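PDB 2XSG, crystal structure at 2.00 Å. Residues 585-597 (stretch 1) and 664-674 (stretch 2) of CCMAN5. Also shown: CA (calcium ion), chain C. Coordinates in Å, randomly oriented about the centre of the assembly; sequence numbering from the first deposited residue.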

ATOM      1  N   SER A 585     -11.449  -7.715  13.295  1.00  3.39           N
ATOM      2  CA  SER A 585     -11.690  -6.551  12.442  1.00  3.12           C
ATOM      3  C   SER A 585     -11.205  -6.807  11.027  1.00  3.59           C
ATOM      4  O   SER A 585     -10.072  -7.274  10.826  1.00  3.31           O
ATOM      5  N   ASN A 586     -12.055  -6.487  10.049  1.00  3.31           N
ATOM      6  CA  ASN A 586     -11.663  -6.512   8.628  1.00  3.90           C
ATOM      7  C   ASN A 586     -11.101  -5.178   8.111  1.00  4.51           C
ATOM      8  O   ASN A 586     -10.546  -5.115   7.015  1.00  5.18           O
ATOM      9  N   ALA A 587     -11.230  -4.123   8.909  1.00  5.05           N
ATOM     10  CA  ALA A 587     -11.011  -2.759   8.427  1.00  5.72           C
ATOM     11  C   ALA A 587      -9.574  -2.289   8.618  1.00  5.99           C
ATOM     12  O   ALA A 587      -9.173  -1.269   8.047  1.00  5.95           O
ATOM     13  N   ASN A 588      -8.815  -3.033   9.418  1.00  6.68           N
ATOM     14  CA  ASN A 588      -7.416  -2.722   9.717  1.00  7.03           C
ATOM     15  C   ASN A 588      -6.520  -3.959   9.624  1.00  7.46           C
ATOM     16  O   ASN A 588      -7.013  -5.104   9.585  1.00  7.75           O
ATOM     17  N   GLU A 589      -5.208  -3.729   9.606  1.00  6.90           N
ATOM     18  CA  GLU A 589      -4.218  -4.788   9.386  1.00  7.17           C
ATOM     19  C   GLU A 589      -3.765  -5.529  10.651  1.00  7.15           C
ATOM     20  O   GLU A 589      -3.025  -6.513  10.549  1.00  6.83           O
ATOM     21  N   ILE A 590      -4.194  -5.059  11.820  1.00  6.81           N
ATOM     22  CA  ILE A 590      -3.736  -5.611  13.088  1.00  7.24           C
ATOM     23  C   ILE A 590      -3.940  -7.130  13.139  1.00  6.95           C
ATOM     24  O   ILE A 590      -3.007  -7.885  13.425  1.00  5.79           O
ATOM     25  N   ASP A 591      -5.164  -7.580  12.867  1.00  7.36           N
ATOM     26  CA  ASP A 591      -5.415  -9.027  12.885  1.00  7.24           C
ATOM     27  C   ASP A 591      -5.769  -9.588  11.507  1.00  7.17           C
ATOM     28  O   ASP A 591      -6.652 -10.440  11.380  1.00  7.06           O
ATOM     29  N   LEU A 592      -5.039  -9.123  10.483  1.00  6.85           N
ATOM     30  CA  LEU A 592      -5.223  -9.580   9.097  1.00  6.70           C
ATOM     31  C   LEU A 592      -5.138 -11.094   8.958  1.00  6.27           C
ATOM     32  O   LEU A 592      -5.829 -11.695   8.117  1.00  5.02           O
ATOM     33  N   GLN A 593      -4.242 -11.689   9.744  1.00  5.10           N
ATOM     34  CA  GLN A 593      -3.978 -13.116   9.666  1.00  4.59           C
ATOM     35  C   GLN A 593      -5.037 -13.940  10.380  1.00  4.63           C
ATOM     36  O   GLN A 593      -5.077 -15.150  10.207  1.00  4.73           O
ATOM     37  N   ALA A 594      -5.882 -13.300  11.189  1.00  5.01           N
ATOM     38  CA  ALA A 594      -6.787 -14.051  12.090  1.00  4.71           C
ATOM     39  C   ALA A 594      -7.693 -15.079  11.410  1.00  4.69           C
ATOM     40  O   ALA A 594      -7.913 -16.146  11.967  1.00  4.66           O
ATOM     41  N   PRO A 595      -8.234 -14.766  10.209  1.00  4.94           N
ATOM     42  CA  PRO A 595      -9.061 -15.777   9.541  1.00  5.03           C
ATOM     43  C   PRO A 595      -8.353 -17.070   9.196  1.00  5.10           C
ATOM     44  O   PRO A 595      -9.001 -18.101   9.085  1.00  4.93           O
ATOM     45  N   TYR A 596      -7.033 -17.014   9.044  1.00  5.68           N
ATOM     46  CA  TYR A 596      -6.248 -18.189   8.699  1.00  6.02           C
ATOM     47  C   TYR A 596      -5.737 -18.968   9.914  1.00  5.93           C
ATOM     48  O   TYR A 596      -5.006 -19.946   9.751  1.00  6.02           O
ATOM     49  N   LEU A 597      -6.114 -18.559  11.124  1.00  5.45           N
ATOM     50  CA  LEU A 597      -5.619 -19.264  12.317  1.00  4.94           C
ATOM     51  C   LEU A 597      -6.394 -20.526  12.694  1.00  5.21           C
ATOM     52  O   LEU A 597      -5.946 -21.313  13.533  1.00  5.00           O
ATOM     53  N   GLY A 664      -1.331  -0.302  -0.711  1.00  2.37           N
ATOM     54  CA  GLY A 664      -1.742  -1.507  -1.412  1.00  2.70           C
ATOM     55  C   GLY A 664      -1.837  -2.758  -0.556  1.00  2.78           C
ATOM     56  O   GLY A 664      -1.946  -3.857  -1.099  1.00  2.55           O
ATOM     57  N   THR A 665      -1.803  -2.610   0.772  1.00  2.25           N
ATOM     58  CA  THR A 665      -1.892  -3.792   1.654  1.00  2.81           C
ATOM     59  C   THR A 665      -3.226  -4.538   1.531  1.00  2.30           C
ATOM     60  O   THR A 665      -3.251  -5.759   1.330  1.00  2.00           O
ATOM     61  N   MET A 666      -4.333  -3.818   1.680  1.00  2.65           N
ATOM     62  CA  MET A 666      -5.638  -4.472   1.595  1.00  2.55           C
ATOM     63  C   MET A 666      -5.809  -5.162   0.222  1.00  2.79           C
ATOM     64  O   MET A 666      -6.260  -6.315   0.164  1.00  2.93           O
ATOM     65  N   SER A 667      -5.391  -4.488  -0.854  1.00  2.61           N
ATOM     66  CA  SER A 667      -5.387  -5.080  -2.212  1.00  2.87           C
ATOM     67  C   SER A 667      -4.541  -6.349  -2.307  1.00  3.32           C
ATOM     68  O   SER A 667      -4.972  -7.342  -2.906  1.00  2.63           O
ATOM     69  N   THR A 668      -3.332  -6.292  -1.732  1.00  3.43           N
ATOM     70  CA  THR A 668      -2.407  -7.420  -1.717  1.00  3.50           C
ATOM     71  C   THR A 668      -2.966  -8.614  -0.933  1.00  3.24           C
ATOM     72  O   THR A 668      -2.837  -9.748  -1.365  1.00  2.91           O
ATOM     73  N   MET A 669      -3.610  -8.357   0.204  1.00  3.01           N
ATOM     74  CA  MET A 669      -4.313  -9.437   0.911  1.00  2.90           C
ATOM     75  C   MET A 669      -5.443 -10.056   0.090  1.00  2.84           C
ATOM     76  O   MET A 669      -5.691 -11.262   0.173  1.00  2.92           O
ATOM     77  N   PHE A 670      -6.133  -9.247  -0.703  1.00  2.43           N
ATOM     78  CA  PHE A 670      -7.166  -9.793  -1.592  1.00  2.90           C
ATOM     79  C   PHE A 670      -6.552 -10.746  -2.615  1.00  3.20           C
ATOM     80  O   PHE A 670      -7.065 -11.843  -2.840  1.00  3.61           O
ATOM     81  N   VAL A 671      -5.472 -10.313  -3.262  1.00  3.30           N
ATOM     82  CA  VAL A 671      -4.773 -11.191  -4.195  1.00  3.29           C
ATOM     83  C   VAL A 671      -4.392 -12.511  -3.509  1.00  3.38           C
ATOM     84  O   VAL A 671      -4.610 -13.585  -4.065  1.00  2.83           O
ATOM     85  N   ALA A 672      -3.814 -12.415  -2.309  1.00  3.32           N
ATOM     86  CA  ALA A 672      -3.362 -13.597  -1.561  1.00  3.04           C
ATOM     87  C   ALA A 672      -4.521 -14.554  -1.254  1.00  3.00           C
ATOM     88  O   ALA A 672      -4.386 -15.788  -1.391  1.00  2.82           O
ATOM     89  N   ALA A 673      -5.652 -13.986  -0.840  1.00  2.56           N
ATOM     90  CA  ALA A 673      -6.847 -14.781  -0.560  1.00  3.21           C
ATOM     91  C   ALA A 673      -7.316 -15.501  -1.827  1.00  3.54           C
ATOM     92  O   ALA A 673      -7.668 -16.685  -1.770  1.00  3.54           O
ATOM     93  N   ALA A 674      -7.270 -14.787  -2.961  1.00  3.90           N
ATOM     94  CA  ALA A 674      -7.718 -15.314  -4.265  1.00  4.16           C
ATOM     95  C   ALA A 674      -6.856 -16.470  -4.724  1.00  3.84           C
ATOM     96  O   ALA A 674      -7.387 -17.480  -5.195  1.00  4.49           O
TER

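The helix of stretch 2 begins after Gly664, the N-cap residue, whose positive phi of 79° suits glycine; its carbonyl O accepts hydrogen bonds from both N and OG1 of Thr668, the latter at 2.6 Å. Thr665 (chi1 m) points toward stretch 1, and its methyl CG2 lies 3.8 Å from CG of Glu589 and 4.0 Å from CD1 of Leu592.

Met666 is covered most extensively. Its CA-to-CB bond runs sideways, but the m, m, t rotamer brings the end of the chain nearer to the loop, so that Met666 CE reaches the backbone of Asn586, Ala587 and Asn588, coming within 3.5 Å of Asn588 C and 3.8 Å of Ala587 O. Met666 CE also lies 3.9 Å from Glu589 CD, while Met666 SD packs 3.9 Å from Leu592 CD2. Glu589 (m, p) also points toward the helix, yet its carboxylate serves the calcium ion: Glu589 OE1 binds CA at 2.6 Å and Asn588 OD1 binds it at 2.4 Å. This shared metal accounts for the 3.0 Å approach of Asn588 OD1 to Glu589 OE1. Water 1 completes a link to the backbone, lying 2.5 Å from the calcium and donating to Ala587 O at 2.8 Å.

One turn further on, Met669 (m, m, chi3 102°) points toward stretch 1 and sets CG 3.7 Å from CD1 of Leu592. Leu592, with chi1 off-well at -93° and chi2 t, thus packs against Thr665, Met666 and Met669.

Phe670 points away, and the next contact comes at Ala673, whose CB lies 3.5 Å from Tyr596 OH. Tyr596 (chi1 m) points toward the helix, but no direct hydrogen bond joins the stretches. Instead, water 3 lies 2.7 Å from Tyr596 OH and donates to Met669 O at 3.0 Å; water 2 donates to Ala673 O at 2.7 Å and makes a weak 3.5 Å hydrogen bond with Tyr596 OH.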

ATOM      1  CB  SER A 585     -11.038  -5.289  12.997  1.00  3.27           C
ATOM      2  OG  SER A 585     -11.329  -4.171  12.160  1.00  2.79           O
ATOM      3  CB  ASN A 586     -12.850  -6.922   7.746  1.00  3.43           C
ATOM      4  CG  ASN A 586     -13.455  -8.247   8.163  1.00  4.11           C
ATOM      5  OD1 ASN A 586     -14.637  -8.325   8.545  1.00  5.34           O
ATOM      6  ND2 ASN A 586     -12.653  -9.280   8.132  1.00  2.00           N
ATOM      7  CB  ALA A 587     -11.993  -1.790   9.111  1.00  5.23           C
ATOM      8  CB  ASN A 588      -7.304  -2.128  11.119  1.00  7.13           C
ATOM      9  CG  ASN A 588      -6.142  -1.191  11.262  1.00  8.47           C
ATOM     10  OD1 ASN A 588      -5.693  -0.590  10.288  1.00  9.81           O
ATOM     11  ND2 ASN A 588      -5.637  -1.058  12.481  1.00 10.53           N
ATOM     12  CB  GLU A 589      -2.960  -4.226   8.698  1.00  7.27           C
ATOM     13  CG  GLU A 589      -3.164  -3.724   7.270  1.00  6.92           C
ATOM     14  CD  GLU A 589      -3.564  -2.270   7.220  1.00  6.15           C
ATOM     15  OE1 GLU A 589      -3.805  -1.685   8.279  1.00  5.02           O
ATOM     16  OE2 GLU A 589      -3.632  -1.706   6.115  1.00  6.06           O
ATOM     17  CB  ILE A 590      -4.440  -4.943  14.302  1.00  7.37           C
ATOM     18  CG1 ILE A 590      -4.081  -3.443  14.417  1.00  8.55           C
ATOM     19  CG2 ILE A 590      -4.129  -5.712  15.602  1.00  9.47           C
ATOM     20  CD1 ILE A 590      -2.615  -3.094  14.188  1.00  8.45           C
ATOM     21  CB  ASP A 591      -6.390  -9.431  14.007  1.00  7.54           C
ATOM     22  CG  ASP A 591      -7.802  -8.882  13.816  1.00  9.24           C
ATOM     23  OD1 ASP A 591      -7.985  -7.737  13.353  1.00  9.97           O
ATOM     24  OD2 ASP A 591      -8.749  -9.617  14.161  1.00 14.42           O
ATOM     25  CB  LEU A 592      -4.153  -9.001   8.168  1.00  6.44           C
ATOM     26  CG  LEU A 592      -4.303  -7.707   7.370  1.00  7.91           C
ATOM     27  CD1 LEU A 592      -2.980  -7.407   6.630  1.00  9.25           C
ATOM     28  CD2 LEU A 592      -5.477  -7.769   6.392  1.00  6.73           C
ATOM     29  CB  GLN A 593      -2.586 -13.439  10.233  1.00  3.91           C
ATOM     30  CG  GLN A 593      -2.487 -13.534  11.748  1.00  3.01           C
ATOM     31  CD  GLN A 593      -2.500 -12.206  12.472  1.00  5.40           C
ATOM     32  OE1 GLN A 593      -2.962 -11.178  11.953  1.00  4.17           O
ATOM     33  NE2 GLN A 593      -1.990 -12.218  13.706  1.00  5.33           N
ATOM     34  CB  ALA A 594      -7.596 -13.126  12.968  1.00  4.82           C
ATOM     35  CB  PRO A 595      -9.520 -15.078   8.258  1.00  4.88           C
ATOM     36  CG  PRO A 595      -9.430 -13.612   8.586  1.00  5.03           C
ATOM     37  CD  PRO A 595      -8.321 -13.453   9.541  1.00  4.46           C
ATOM     38  CB  TYR A 596      -5.078 -17.797   7.781  1.00  6.63           C
ATOM     39  CG  TYR A 596      -5.522 -17.152   6.482  1.00  7.00           C
ATOM     40  CD1 TYR A 596      -5.742 -15.778   6.405  1.00  8.31           C
ATOM     41  CD2 TYR A 596      -5.723 -17.921   5.332  1.00  8.60           C
ATOM     42  CE1 TYR A 596      -6.160 -15.180   5.214  1.00  8.74           C
ATOM     43  CE2 TYR A 596      -6.145 -17.333   4.142  1.00  8.20           C
ATOM     44  CZ  TYR A 596      -6.354 -15.967   4.090  1.00  8.72           C
ATOM     45  OH  TYR A 596      -6.762 -15.381   2.911  1.00 10.37           O
ATOM     46  CB  LEU A 597      -5.483 -18.313  13.509  1.00  4.79           C
ATOM     47  CG  LEU A 597      -4.623 -17.077  13.211  1.00  3.93           C
ATOM     48  CD1 LEU A 597      -4.468 -16.209  14.453  1.00  2.00           C
ATOM     49  CD2 LEU A 597      -3.261 -17.468  12.649  1.00  3.25           C
ATOM     50  CB  THR A 665      -1.654  -3.454   3.135  1.00  3.07           C
ATOM     51  OG1 THR A 665      -0.405  -2.773   3.260  1.00  4.21           O
ATOM     52  CG2 THR A 665      -1.627  -4.755   3.995  1.00  2.00           C
ATOM     53  CB  MET A 666      -6.778  -3.513   1.948  1.00  3.03           C
ATOM     54  CG  MET A 666      -6.779  -3.065   3.427  1.00  4.09           C
ATOM     55  SD  MET A 666      -6.535  -4.466   4.577  1.00  5.65           S
ATOM     56  CE  MET A 666      -7.008  -3.698   6.134  1.00  4.71           C
ATOM     57  CB  SER A 667      -4.884  -4.083  -3.256  1.00  2.85           C
ATOM     58  OG  SER A 667      -5.726  -2.947  -3.332  1.00  3.38           O
ATOM     59  CB  THR A 668      -1.040  -7.009  -1.153  1.00  4.03           C
ATOM     60  OG1 THR A 668      -0.549  -5.881  -1.878  1.00  3.77           O
ATOM     61  CG2 THR A 668      -0.043  -8.126  -1.296  1.00  4.58           C
ATOM     62  CB  MET A 669      -4.809  -8.972   2.280  1.00  3.18           C
ATOM     63  CG  MET A 669      -3.713  -8.423   3.178  1.00  2.97           C
ATOM     64  SD  MET A 669      -2.275  -9.506   3.452  1.00  9.77           S
ATOM     65  CE  MET A 669      -1.028  -8.823   2.369  1.00  6.25           C
ATOM     66  CB  PHE A 670      -7.936  -8.687  -2.315  1.00  2.55           C
ATOM     67  CG  PHE A 670      -9.058  -9.205  -3.180  1.00  2.98           C
ATOM     68  CD1 PHE A 670      -8.794  -9.718  -4.453  1.00  2.07           C
ATOM     69  CD2 PHE A 670     -10.369  -9.195  -2.718  1.00  2.00           C
ATOM     70  CE1 PHE A 670      -9.831 -10.221  -5.238  1.00  3.54           C
ATOM     71  CE2 PHE A 670     -11.412  -9.702  -3.510  1.00  3.20           C
ATOM     72  CZ  PHE A 670     -11.142 -10.198  -4.767  1.00  2.00           C
ATOM     73  CB  VAL A 671      -3.533 -10.502  -4.756  1.00  3.54           C
ATOM     74  CG1 VAL A 671      -2.579 -11.533  -5.426  1.00  3.81           C
ATOM     75  CG2 VAL A 671      -3.954  -9.417  -5.750  1.00  3.97           C
ATOM     76  CB  ALA A 672      -2.668 -13.163  -0.267  1.00  2.30           C
ATOM     77  CB  ALA A 673      -7.949 -13.907   0.002  1.00  2.51           C
ATOM     78  CB  ALA A 674      -7.737 -14.231  -5.326  1.00  3.81           C
TER
HETATM   79 CA    CA C1772      -4.953   0.685   8.434  1.00 30.05          CA
HETATM   80  O   HOH W   1      -6.865   0.017   7.056  1.00  7.52           O
HETATM   81  O   HOH W   2      -7.808 -17.790   0.671  1.00  3.02           O
HETATM   82  O   HOH W   3      -6.030 -12.771   2.798  1.00 12.46           O